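Local structure of alkylpurine DNA glycosylase AlkC (Pseudomonas fluorescens, 5VHV) at residues Lys305-Lys310 with Thr332-Tyr337; Ala263-Asn266 with Arg270-Leu273; Leu233-Asn238 with Val288-Ile293. The protein removes alkylated purine bases from DNA, working as a non-base-flipping DNA glycosylase in selective base excision repair. One frame throughout, in Å; residues are numbered along the deposited sequence.

Overall arrangement
In an enzyme with a helical N-terminal part, contact 1 meets the DNA, contact 3 joins helix 231-235 to the C-terminal beta sheet, and contact 2 lies within that sheet. All share one mixed sheet, consistent with an immunoglobulin-like domain. Contact 2, the hairpin of strands 253-265 and 270-279, is nested inside the chain loop that contact 3 closes on strand 285-294. Contact 1 opens later, bringing strand 305-314, the neighbour of 285-294, to the loop before strand 339-347. Centres of contacts 1 and 3 lie about 13 Å apart, 1 and 2 about 14 Å, 2 and 3 about 21 Å. Contacts 1 and 3 probably help set the sheet relative to the helices and the DNA.

Contact 1 (Lys305-Lys310 with Thr332-Tyr337); sequences KVFKLK and TTRKHY. With nucleotides of chain D; nucleotides of chain C.
Arg334 reaches back from the loop to meet Phe307 and Lys305 of the strand, an example of protein segments brought together around DNA. The ring edge of Phe307 is directed at one face of the guanidinium, with CZ 4.1 Å from Arg334 NH2 and the two planes 85° apart. Lys305 lends its aliphatic part, CE lying 4.0 Å from the same NH2. Lys305 NZ and Arg334 NH1 each form a salt bridge to a DNA phosphate, which probably offsets the like charges at the ends of the two chains. Arg334 gets there on a chain that leaves the backbone with CG anti to N (chi1 -170°) and bends at chi3.

Further nucleotides fix the two backbones. Lys308 N donates an almost straight bond, 171° at the hydrogen, to OP1 of DG3 of chain D at 2.9 Å, and this oxygen also lies in plane at the edge of the Phe307 ring. In the loop, Thr333 N binds OP2 of DC5 of chain D at 2.8 Å, with a weak bond from Thr332 N to its OP1. Tyr337 OH donates to OP2 of DT3 of chain C, the other DNA strand, at 2.6 Å. A phenylalanine here would probably leave that phosphate oxygen without its hydroxyl partner.

Behind this surface, Phe307 meets the Tyr291 ring, and strand 305-314 pairs along strand 285-294, with a classic beta bulge where Leu309 and Lys310 both face Val289. Lys308 packs on Ile234 and Lys235 of helix 231-235, and Leu309 on strand 319-327.

Contact 2 (Ala263-Asn266 with Arg270-Leu273); sequences AVIN and RINL
Ile265 and Ile271 supply the apolar core of this contact, which illustrates how side chains can still meet where a hairpin's strands diverge. CD1 of Ile265 rests 3.8 Å from CG2 of Ile271, and the two side chains pass each other at a slant. Both isoleucines place CG1 between the backbone N and the carbonyl carbon, at chi1 57° in Ile265 and 62° in Ile271. In Ile265 this carries the long branch to the partner, whereas in Ile271 the short CG2 branch does the touching and the end of the side chain leads away. Phe357 of strand 350-359 packs on both residues and continues the apolar cluster.

A second kind of contact sets a methyl against the backbone: Ile265 CG2 lies 4.0 Å from the carbonyl O of Arg270, whose own side chain starts in the other direction and packs on Glu325 and His327.

The backbone hydrogen bonds match this divergence. The nearest pair of CA atoms, those of Ile265 and Arg270, is 7.7 Å apart. Ile265 pairs instead with Glu358 and Arg360, while Ile271 pairs with Gln326 of strand 319-327. Pairing between the hairpin strands themselves is found at Asn272, with Thr261.

The arrangement is that of an antiparallel beta hairpin opening near its turn, with buried isoleucines filling the interior of what is consistent with an immunoglobulin-like sandwich.

Contact 3 (Leu233-Asn238 with Val288-Ile293); sequences LIKQGN and VVDYAI
Val288 meets Ile234 where a helix ending in a Schellman motif is laid against a strand of the mixed sheet, a compact example of helix-to-sheet packing. CG1 of Val288 lies 4.0 Å from CG2 of Ile234, and the side chains cross at about a right angle. Each of these methyl branches stands anti to its own main-chain nitrogen, at chi1 168° in Val288, and Leu242 of the following helix touches both residues.

Val289 turns to the other face of the strand and packs on Ile322. At Asp290 the side chain again comes toward the helix end, OD2 standing 4.3 Å from CG of Lys235, a loose contact with the aliphatic part of that lysine. The buried carboxylate is well supplied with partners: OD2 forms a salt bridge with Lys308 NZ, and OD1 accepts a hydrogen bond from the backbone N of Leu309. This pairing probably stabilises its negative charge. Tyr291 faces away once more, its OH hydrogen-bonded to Gln326 OE1. Ala292 pairs through its backbone with His344, and Ile293 packs on Gln326.

The helix end is closed by two bonds back into its last turn, Gly237 N to Ile234 O at 3.0 Å and Asn238 N to Leu233 O at 3.0 Å, with Gly237 at positive phi. Ile234 O also accepts from a water that spans the contact, donating to Ile234 O at 2.9 Å and to Asp290 OD2 at 2.7 Å.

Contact 1 (Lys305-Lys310 with Thr332-Tyr337)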
loop_
_atom_site.group_PDB
_atom_site.type_symbol
_atom_site.label_atom_id
_atom_site.label_comp_id
_atom_site.label_asym_id
_atom_site.label_seq_id
_atom_site.Cartn_x
_atom_site.Cartn_y
_atom_site.Cartn_z
ATOM N N LYS A 305 -6.370 -8.008 17.028
ATOM C CA LYS A 305 -5.890 -7.974 15.642
ATOM C C LYS A 305 -6.904 -8.711 14.776
ATOM O O LYS A 305 -7.130 -9.912 14.973
ATOM C CB LYS A 305 -4.503 -8.611 15.504
ATOM C CG LYS A 305 -4.068 -8.900 14.061
ATOM C CD LYS A 305 -3.943 -7.636 13.208
ATOM C CE LYS A 305 -3.451 -7.951 11.790
ATOM N NZ LYS A 305 -3.361 -6.704 10.975
ATOM N N VAL A 306 -7.481 -8.005 13.809
ATOM C CA VAL A 306 -8.584 -8.523 13.007
ATOM C C VAL A 306 -8.042 -9.121 11.716
ATOM O O VAL A 306 -7.258 -8.475 10.988
ATOM C CB VAL A 306 -9.608 -7.417 12.699
ATOM C CG1 VAL A 306 -10.723 -7.958 11.801
ATOM C CG2 VAL A 306 -10.200 -6.851 13.991
ATOM N N PHE A 307 -8.486 -10.347 11.426
ATOM C CA PHE A 307 -8.226 -11.033 10.170
ATOM C C PHE A 307 -9.535 -11.259 9.423
ATOM O O PHE A 307 -10.591 -11.498 10.025
ATOM C CB PHE A 307 -7.529 -12.370 10.442
ATOM C CG PHE A 307 -6.169 -12.229 11.052
ATOM C CD1 PHE A 307 -5.122 -11.726 10.312
ATOM C CD2 PHE A 307 -5.933 -12.605 12.363
ATOM C CE1 PHE A 307 -3.844 -11.584 10.877
ATOM C CE2 PHE A 307 -4.648 -12.480 12.917
ATOM C CZ PHE A 307 -3.630 -11.990 12.189
ATOM N N LYS A 308 -9.450 -11.223 8.098
ATOM C CA LYS A 308 -10.623 -11.417 7.268
ATOM C C LYS A 308 -10.970 -12.894 7.172
ATOM O O LYS A 308 -10.087 -13.747 7.048
ATOM C CB LYS A 308 -10.379 -10.875 5.866
ATOM C CG LYS A 308 -9.942 -9.420 5.832
ATOM C CD LYS A 308 -11.021 -8.496 6.438
ATOM C CE LYS A 308 -12.288 -8.494 5.592
ATOM N NZ LYS A 308 -13.398 -7.637 6.174
ATOM N N LEU A 309 -12.265 -13.196 7.184
ATOM C CA LEU A 309 -12.692 -14.582 7.019
ATOM C C LEU A 309 -13.540 -14.765 5.770
ATOM O O LEU A 309 -13.066 -15.381 4.811
ATOM C CB LEU A 309 -13.417 -15.052 8.277
ATOM C CG LEU A 309 -12.833 -16.280 8.942
ATOM C CD1 LEU A 309 -13.662 -16.567 10.217
ATOM C CD2 LEU A 309 -12.859 -17.439 7.999
ATOM N N LYS A 310 -14.771 -14.259 5.740
ATOM C CA LYS A 310 -15.678 -14.514 4.629
ATOM C C LYS A 310 -16.703 -13.392 4.550
ATOM O O LYS A 310 -17.221 -12.948 5.574
ATOM C CB LYS A 310 -16.381 -15.868 4.835
ATOM C CG LYS A 310 -17.012 -16.488 3.603
ATOM C CD LYS A 310 -17.747 -17.779 3.976
ATOM C CE LYS A 310 -18.442 -18.418 2.784
ATOM N NZ LYS A 310 -17.484 -19.031 1.829
ATOM N N THR A 332 8.909 -11.948 10.915
ATOM C CA THR A 332 9.492 -10.619 10.979
ATOM C C THR A 332 8.514 -9.626 11.573
ATOM O O THR A 332 8.889 -8.788 12.401
ATOM C CB THR A 332 9.929 -10.164 9.594
ATOM O OG1 THR A 332 10.851 -11.115 9.068
ATOM C CG2 THR A 332 10.599 -8.824 9.682
ATOM N N THR A 333 7.256 -9.710 11.176
ATOM C CA THR A 333 6.290 -8.698 11.566
ATOM C C THR A 333 5.541 -9.026 12.852
ATOM O O THR A 333 4.730 -8.208 13.279
ATOM C CB THR A 333 5.268 -8.454 10.441
ATOM O OG1 THR A 333 4.508 -7.257 10.724
ATOM C CG2 THR A 333 4.322 -9.645 10.270
ATOM N N ARG A 334 5.782 -10.176 13.482
ATOM C CA ARG A 334 5.082 -10.491 14.735
ATOM C C ARG A 334 5.861 -11.540 15.513
ATOM O O ARG A 334 6.003 -12.677 15.050
ATOM C CB ARG A 334 3.656 -10.981 14.459
ATOM C CG ARG A 334 2.783 -11.100 15.710
ATOM C CD ARG A 334 1.315 -11.471 15.413
ATOM N NE ARG A 334 0.723 -10.565 14.451
ATOM C CZ ARG A 334 0.412 -10.868 13.186
ATOM N NH1 ARG A 334 0.567 -12.090 12.714
ATOM N NH2 ARG A 334 -0.069 -9.931 12.381
ATOM N N LYS A 335 6.341 -11.162 16.698
ATOM C CA LYS A 335 6.863 -12.103 17.677
ATOM C C LYS A 335 5.747 -12.493 18.641
ATOM O O LYS A 335 4.868 -11.684 18.956
ATOM C CB LYS A 335 8.032 -11.485 18.449
ATOM C CG LYS A 335 8.676 -12.413 19.472
ATOM C CD LYS A 335 10.008 -11.836 19.976
ATOM C CE LYS A 335 10.465 -12.472 21.277
ATOM N NZ LYS A 335 10.864 -13.897 21.140
ATOM N N HIS A 336 5.782 -13.742 19.097
ATOM C CA HIS A 336 4.748 -14.275 19.969
ATOM C C HIS A 336 5.303 -14.540 21.361
ATOM O O HIS A 336 6.509 -14.735 21.562
ATOM C CB HIS A 336 4.134 -15.561 19.403
ATOM C CG HIS A 336 3.533 -15.376 18.045
ATOM N ND1 HIS A 336 4.303 -15.277 16.904
ATOM C CD2 HIS A 336 2.249 -15.214 17.646
ATOM C CE1 HIS A 336 3.519 -15.076 15.859
ATOM N NE2 HIS A 336 2.266 -15.048 16.276
ATOM N N TYR A 337 4.380 -14.548 22.321
ATOM C CA TYR A 337 4.700 -14.693 23.726
ATOM C C TYR A 337 3.724 -15.681 24.343
ATOM O O TYR A 337 2.553 -15.725 23.942
ATOM C CB TYR A 337 4.612 -13.340 24.413
ATOM C CG TYR A 337 5.578 -12.355 23.795
ATOM C CD1 TYR A 337 5.243 -11.646 22.654
ATOM C CD2 TYR A 337 6.842 -12.173 24.337
ATOM C CE1 TYR A 337 6.139 -10.747 22.078
ATOM C CE2 TYR A 337 7.742 -11.292 23.774
ATOM C CZ TYR A 337 7.382 -10.579 22.639
ATOM O OH TYR A 337 8.278 -9.694 22.078
ATOM P P DC D 5 6.777 -12.143 7.855
ATOM O OP1 DC D 5 7.701 -13.247 8.127
ATOM O OP2 DC D 5 6.511 -11.034 8.779
ATOM O "O5'" DC D 5 7.386 -11.255 6.663
ATOM C "C5'" DC D 5 7.823 -11.874 5.474
ATOM C "C4'" DC D 5 8.097 -10.811 4.419
ATOM O "O4'" DC D 5 6.850 -10.220 4.014
ATOM C "C3'" DC D 5 8.970 -9.630 4.901
ATOM O "O3'" DC D 5 10.197 -9.628 4.230
ATOM C "C2'" DC D 5 8.151 -8.374 4.569
ATOM C "C1'" DC D 5 7.148 -8.918 3.559
ATOM N N1 DC D 5 5.893 -8.174 3.433
ATOM C C2 DC D 5 5.446 -7.818 2.147
ATOM O O2 DC D 5 6.141 -8.153 1.149
ATOM N N3 DC D 5 4.289 -7.131 2.028
ATOM C C4 DC D 5 3.583 -6.816 3.126
ATOM N N4 DC D 5 2.433 -6.128 2.972
ATOM C C5 DC D 5 4.025 -7.178 4.438
ATOM C C6 DC D 5 5.172 -7.851 4.543
ATOM P P DG D 3 -6.044 -10.438 5.897
ATOM O OP1 DG D 3 -6.799 -10.875 7.084
ATOM O OP2 DG D 3 -5.841 -9.002 5.578
ATOM O "O5'" DG D 3 -4.588 -11.028 5.946
ATOM C "C5'" DG D 3 -4.343 -12.377 6.381
ATOM C "C4'" DG D 3 -2.858 -12.657 6.422
ATOM O "O4'" DG D 3 -2.320 -12.788 5.070
ATOM C "C3'" DG D 3 -1.995 -11.584 7.100
ATOM O "O3'" DG D 3 -1.026 -12.260 7.897
ATOM C "C2'" DG D 3 -1.416 -10.773 5.921
ATOM C "C1'" DG D 3 -1.294 -11.828 4.817
ATOM N N9 DG D 3 -1.517 -11.361 3.443
ATOM C C8 DG D 3 -2.495 -10.507 2.994
ATOM N N7 DG D 3 -2.477 -10.330 1.692
ATOM C C5 DG D 3 -1.457 -11.151 1.254
ATOM C C6 DG D 3 -0.974 -11.376 -0.054
ATOM O O6 DG D 3 -1.397 -10.901 -1.121
ATOM N N1 DG D 3 0.082 -12.280 -0.065
ATOM C C2 DG D 3 0.612 -12.876 1.041
ATOM N N2 DG D 3 1.646 -13.701 0.831
ATOM N N3 DG D 3 0.171 -12.665 2.287
ATOM C C4 DG D 3 -0.861 -11.800 2.313
ATOM P P DT C 3 6.575 -6.907 21.222
ATOM O OP1 DT C 3 5.695 -7.200 22.379
ATOM O OP2 DT C 3 7.214 -7.955 20.419
ATOM O "O5'" DT C 3 5.847 -5.968 20.162
ATOM C "C5'" DT C 3 5.090 -4.903 20.635
ATOM C "C4'" DT C 3 4.581 -4.046 19.499
ATOM O "O4'" DT C 3 5.681 -3.412 18.824
ATOM C "C3'" DT C 3 3.835 -4.798 18.399
ATOM O "O3'" DT C 3 2.446 -4.712 18.625
ATOM C "C2'" DT C 3 4.278 -4.102 17.094
ATOM C "C1'" DT C 3 5.197 -2.983 17.582
ATOM N N1 DT C 3 6.376 -2.674 16.725
ATOM C C2 DT C 3 6.427 -1.458 16.073
ATOM O O2 DT C 3 5.514 -0.652 16.097
ATOM N N3 DT C 3 7.573 -1.236 15.361
ATOM C C4 DT C 3 8.660 -2.072 15.252
ATOM O O4 DT C 3 9.645 -1.775 14.585
ATOM C C5 DT C 3 8.555 -3.323 15.981
ATOM C C7 DT C 3 9.665 -4.317 15.936
ATOM C C6 DT C 3 7.434 -3.555 16.680
#

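Contact 2 (Ala263-Asn266 with Arg270-Leu273)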
loop_
_atom_site.group_PDB
_atom_site.type_symbol
_atom_site.label_atom_id
_atom_site.label_comp_id
_atom_site.label_asym_id
_atom_site.label_seq_id
_atom_site.Cartn_x
_atom_site.Cartn_y
_atom_site.Cartn_z
ATOM N N ALA A 263 -6.312 -27.011 21.758
ATOM C CA ALA A 263 -6.443 -26.067 22.867
ATOM C C ALA A 263 -5.092 -25.510 23.297
ATOM O O ALA A 263 -5.023 -24.406 23.851
ATOM C CB ALA A 263 -7.121 -26.770 24.043
ATOM N N VAL A 264 -4.017 -26.262 23.070
ATOM C CA VAL A 264 -2.668 -25.879 23.478
ATOM C C VAL A 264 -1.717 -26.212 22.340
ATOM O O VAL A 264 -1.720 -27.344 21.840
ATOM C CB VAL A 264 -2.233 -26.613 24.763
ATOM C CG1 VAL A 264 -0.906 -26.052 25.263
ATOM C CG2 VAL A 264 -3.316 -26.512 25.833
ATOM N N ILE A 265 -0.895 -25.238 21.941
ATOM C CA ILE A 265 0.057 -25.423 20.853
ATOM C C ILE A 265 1.440 -24.960 21.284
ATOM O O ILE A 265 1.599 -24.126 22.176
ATOM C CB ILE A 265 -0.346 -24.676 19.559
ATOM C CG1 ILE A 265 -0.528 -23.179 19.820
ATOM C CG2 ILE A 265 -1.585 -25.286 18.946
ATOM C CD1 ILE A 265 -0.345 -22.343 18.546
ATOM N N ASN A 266 2.452 -25.525 20.628
ATOM C CA ASN A 266 3.779 -24.933 20.611
ATOM C C ASN A 266 3.885 -23.959 19.453
ATOM O O ASN A 266 3.204 -24.092 18.432
ATOM C CB ASN A 266 4.862 -26.002 20.470
ATOM C CG ASN A 266 4.821 -27.009 21.577
ATOM O OD1 ASN A 266 4.717 -26.653 22.738
ATOM N ND2 ASN A 266 4.887 -28.284 21.220
ATOM N N ARG A 270 -0.222 -25.023 13.914
ATOM C CA ARG A 270 -1.425 -24.377 13.406
ATOM C C ARG A 270 -2.557 -24.468 14.410
ATOM O O ARG A 270 -2.718 -25.475 15.103
ATOM C CB ARG A 270 -1.909 -25.038 12.110
ATOM C CG ARG A 270 -1.252 -24.537 10.822
ATOM C CD ARG A 270 0.104 -25.131 10.579
ATOM N NE ARG A 270 0.634 -24.800 9.248
ATOM C CZ ARG A 270 1.908 -24.956 8.907
ATOM N NH1 ARG A 270 2.781 -25.438 9.782
ATOM N NH2 ARG A 270 2.315 -24.616 7.697
ATOM N N ILE A 271 -3.383 -23.435 14.424
ATOM C CA ILE A 271 -4.682 -23.489 15.072
ATOM C C ILE A 271 -5.741 -23.558 13.992
ATOM O O ILE A 271 -5.506 -23.203 12.838
ATOM C CB ILE A 271 -4.934 -22.292 16.002
ATOM C CG1 ILE A 271 -4.919 -20.973 15.206
ATOM C CG2 ILE A 271 -3.888 -22.300 17.096
ATOM C CD1 ILE A 271 -5.497 -19.771 15.960
ATOM N N ASN A 272 -6.921 -24.038 14.383
ATOM C CA ASN A 272 -8.072 -24.163 13.493
ATOM C C ASN A 272 -9.272 -23.539 14.181
ATOM O O ASN A 272 -9.747 -24.048 15.203
ATOM C CB ASN A 272 -8.357 -25.615 13.157
ATOM C CG ASN A 272 -7.175 -26.294 12.511
ATOM O OD1 ASN A 272 -7.046 -26.293 11.290
ATOM N ND2 ASN A 272 -6.288 -26.854 13.328
ATOM N N LEU A 273 -9.763 -22.452 13.611
ATOM C CA LEU A 273 -10.975 -21.787 14.065
ATOM C C LEU A 273 -12.150 -22.316 13.253
ATOM O O LEU A 273 -12.121 -22.281 12.019
ATOM C CB LEU A 273 -10.842 -20.273 13.879
ATOM C CG LEU A 273 -12.118 -19.452 14.034
ATOM C CD1 LEU A 273 -12.696 -19.541 15.454
ATOM C CD2 LEU A 273 -11.815 -17.989 13.696
#

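Contact 3 (Leu233-Asn238 with Val288-Ile293)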
loop_
_atom_site.group_PDB
_atom_site.type_symbol
_atom_site.label_atom_id
_atom_site.label_comp_id
_atom_site.label_asym_id
_atom_site.label_seq_id
_atom_site.Cartn_x
_atom_site.Cartn_y
_atom_site.Cartn_z
ATOM N N LEU A 233 -11.843 0.404 8.316
ATOM C CA LEU A 233 -13.035 0.695 9.110
ATOM C C LEU A 233 -13.960 -0.515 9.190
ATOM O O LEU A 233 -14.597 -0.733 10.227
ATOM C CB LEU A 233 -13.777 1.898 8.531
ATOM C CG LEU A 233 -12.991 3.221 8.548
ATOM C CD1 LEU A 233 -13.818 4.383 7.981
ATOM C CD2 LEU A 233 -12.536 3.563 9.954
ATOM N N ILE A 234 -14.023 -1.316 8.130
ATOM C CA ILE A 234 -14.846 -2.525 8.167
ATOM C C ILE A 234 -14.316 -3.495 9.215
ATOM O O ILE A 234 -15.091 -4.095 9.968
ATOM C CB ILE A 234 -14.913 -3.174 6.769
ATOM C CG1 ILE A 234 -15.781 -2.316 5.836
ATOM C CG2 ILE A 234 -15.486 -4.622 6.823
ATOM C CD1 ILE A 234 -15.586 -2.627 4.393
ATOM N N LYS A 235 -12.993 -3.685 9.257
ATOM C CA LYS A 235 -12.396 -4.556 10.265
ATOM C C LYS A 235 -12.651 -4.037 11.672
ATOM O O LYS A 235 -12.823 -4.829 12.609
ATOM C CB LYS A 235 -10.894 -4.701 9.994
ATOM C CG LYS A 235 -10.591 -5.657 8.854
ATOM C CD LYS A 235 -9.108 -5.950 8.724
ATOM C CE LYS A 235 -8.347 -4.703 8.263
ATOM N NZ LYS A 235 -6.880 -5.007 8.075
ATOM N N GLN A 236 -12.695 -2.710 11.839
ATOM C CA GLN A 236 -13.004 -2.090 13.122
ATOM C C GLN A 236 -14.471 -2.208 13.492
ATOM O O GLN A 236 -14.840 -1.822 14.603
ATOM C CB GLN A 236 -12.618 -0.613 13.097
ATOM C CG GLN A 236 -11.133 -0.343 13.023
ATOM C CD GLN A 236 -10.866 1.130 12.719
ATOM O OE1 GLN A 236 -11.659 2.008 13.076
ATOM N NE2 GLN A 236 -9.772 1.394 12.025
ATOM N N GLY A 237 -15.309 -2.724 12.601
ATOM C CA GLY A 237 -16.722 -2.847 12.911
ATOM C C GLY A 237 -17.489 -1.556 12.780
ATOM O O GLY A 237 -18.564 -1.419 13.370
ATOM N N ASN A 238 -16.976 -0.604 12.014
ATOM C CA ASN A 238 -17.644 0.685 11.845
ATOM C C ASN A 238 -19.000 0.495 11.167
ATOM O O ASN A 238 -19.076 -0.059 10.066
ATOM C CB ASN A 238 -16.759 1.618 11.019
ATOM C CG ASN A 238 -17.373 2.982 10.838
ATOM O OD1 ASN A 238 -18.229 3.180 9.985
ATOM N ND2 ASN A 238 -16.936 3.935 11.640
ATOM N N VAL A 288 -20.651 -9.906 6.809
ATOM C CA VAL A 288 -19.204 -9.749 6.837
ATOM C C VAL A 288 -18.732 -10.463 8.093
ATOM O O VAL A 288 -19.071 -10.058 9.211
ATOM C CB VAL A 288 -18.784 -8.277 6.819
ATOM C CG1 VAL A 288 -17.274 -8.137 7.159
ATOM C CG2 VAL A 288 -19.088 -7.690 5.428
ATOM N N VAL A 289 -18.014 -11.562 7.905
ATOM C CA VAL A 289 -17.539 -12.413 8.986
ATOM C C VAL A 289 -16.024 -12.290 9.049
ATOM O O VAL A 289 -15.325 -12.668 8.103
ATOM C CB VAL A 289 -17.955 -13.874 8.770
ATOM C CG1 VAL A 289 -17.529 -14.727 9.951
ATOM C CG2 VAL A 289 -19.465 -13.981 8.572
ATOM N N ASP A 290 -15.524 -11.777 10.169
ATOM C CA ASP A 290 -14.095 -11.666 10.428
ATOM C C ASP A 290 -13.806 -12.311 11.789
ATOM O O ASP A 290 -14.705 -12.812 12.466
ATOM C CB ASP A 290 -13.645 -10.192 10.386
ATOM C CG ASP A 290 -13.734 -9.581 8.990
ATOM O OD1 ASP A 290 -13.591 -10.326 7.988
ATOM O OD2 ASP A 290 -13.922 -8.348 8.879
ATOM N N TYR A 291 -12.537 -12.354 12.186
ATOM C CA TYR A 291 -12.198 -12.805 13.531
ATOM C C TYR A 291 -11.040 -11.981 14.042
ATOM O O TYR A 291 -10.360 -11.292 13.281
ATOM C CB TYR A 291 -11.847 -14.299 13.596
ATOM C CG TYR A 291 -10.569 -14.726 12.912
ATOM C CD1 TYR A 291 -10.530 -14.910 11.544
ATOM C CD2 TYR A 291 -9.420 -15.027 13.650
ATOM C CE1 TYR A 291 -9.386 -15.328 10.915
ATOM C CE2 TYR A 291 -8.263 -15.457 13.017
ATOM C CZ TYR A 291 -8.264 -15.615 11.665
ATOM O OH TYR A 291 -7.142 -16.042 11.010
ATOM N N ALA A 292 -10.855 -12.002 15.357
ATOM C CA ALA A 292 -9.772 -11.245 15.954
ATOM C C ALA A 292 -9.046 -12.075 16.999
ATOM O O ALA A 292 -9.660 -12.876 17.705
ATOM C CB ALA A 292 -10.280 -9.967 16.586
ATOM N N ILE A 293 -7.738 -11.873 17.091
ATOM C CA ILE A 293 -6.922 -12.488 18.133
ATOM C C ILE A 293 -6.397 -11.406 19.063
ATOM O O ILE A 293 -5.810 -10.411 18.617
ATOM C CB ILE A 293 -5.753 -13.296 17.547
ATOM C CG1 ILE A 293 -6.286 -14.376 16.599
ATOM C CG2 ILE A 293 -4.927 -13.910 18.701
ATOM C CD1 ILE A 293 -5.182 -15.236 15.948
HETATM O O HOH W 1 -15.453 -6.890 10.518
#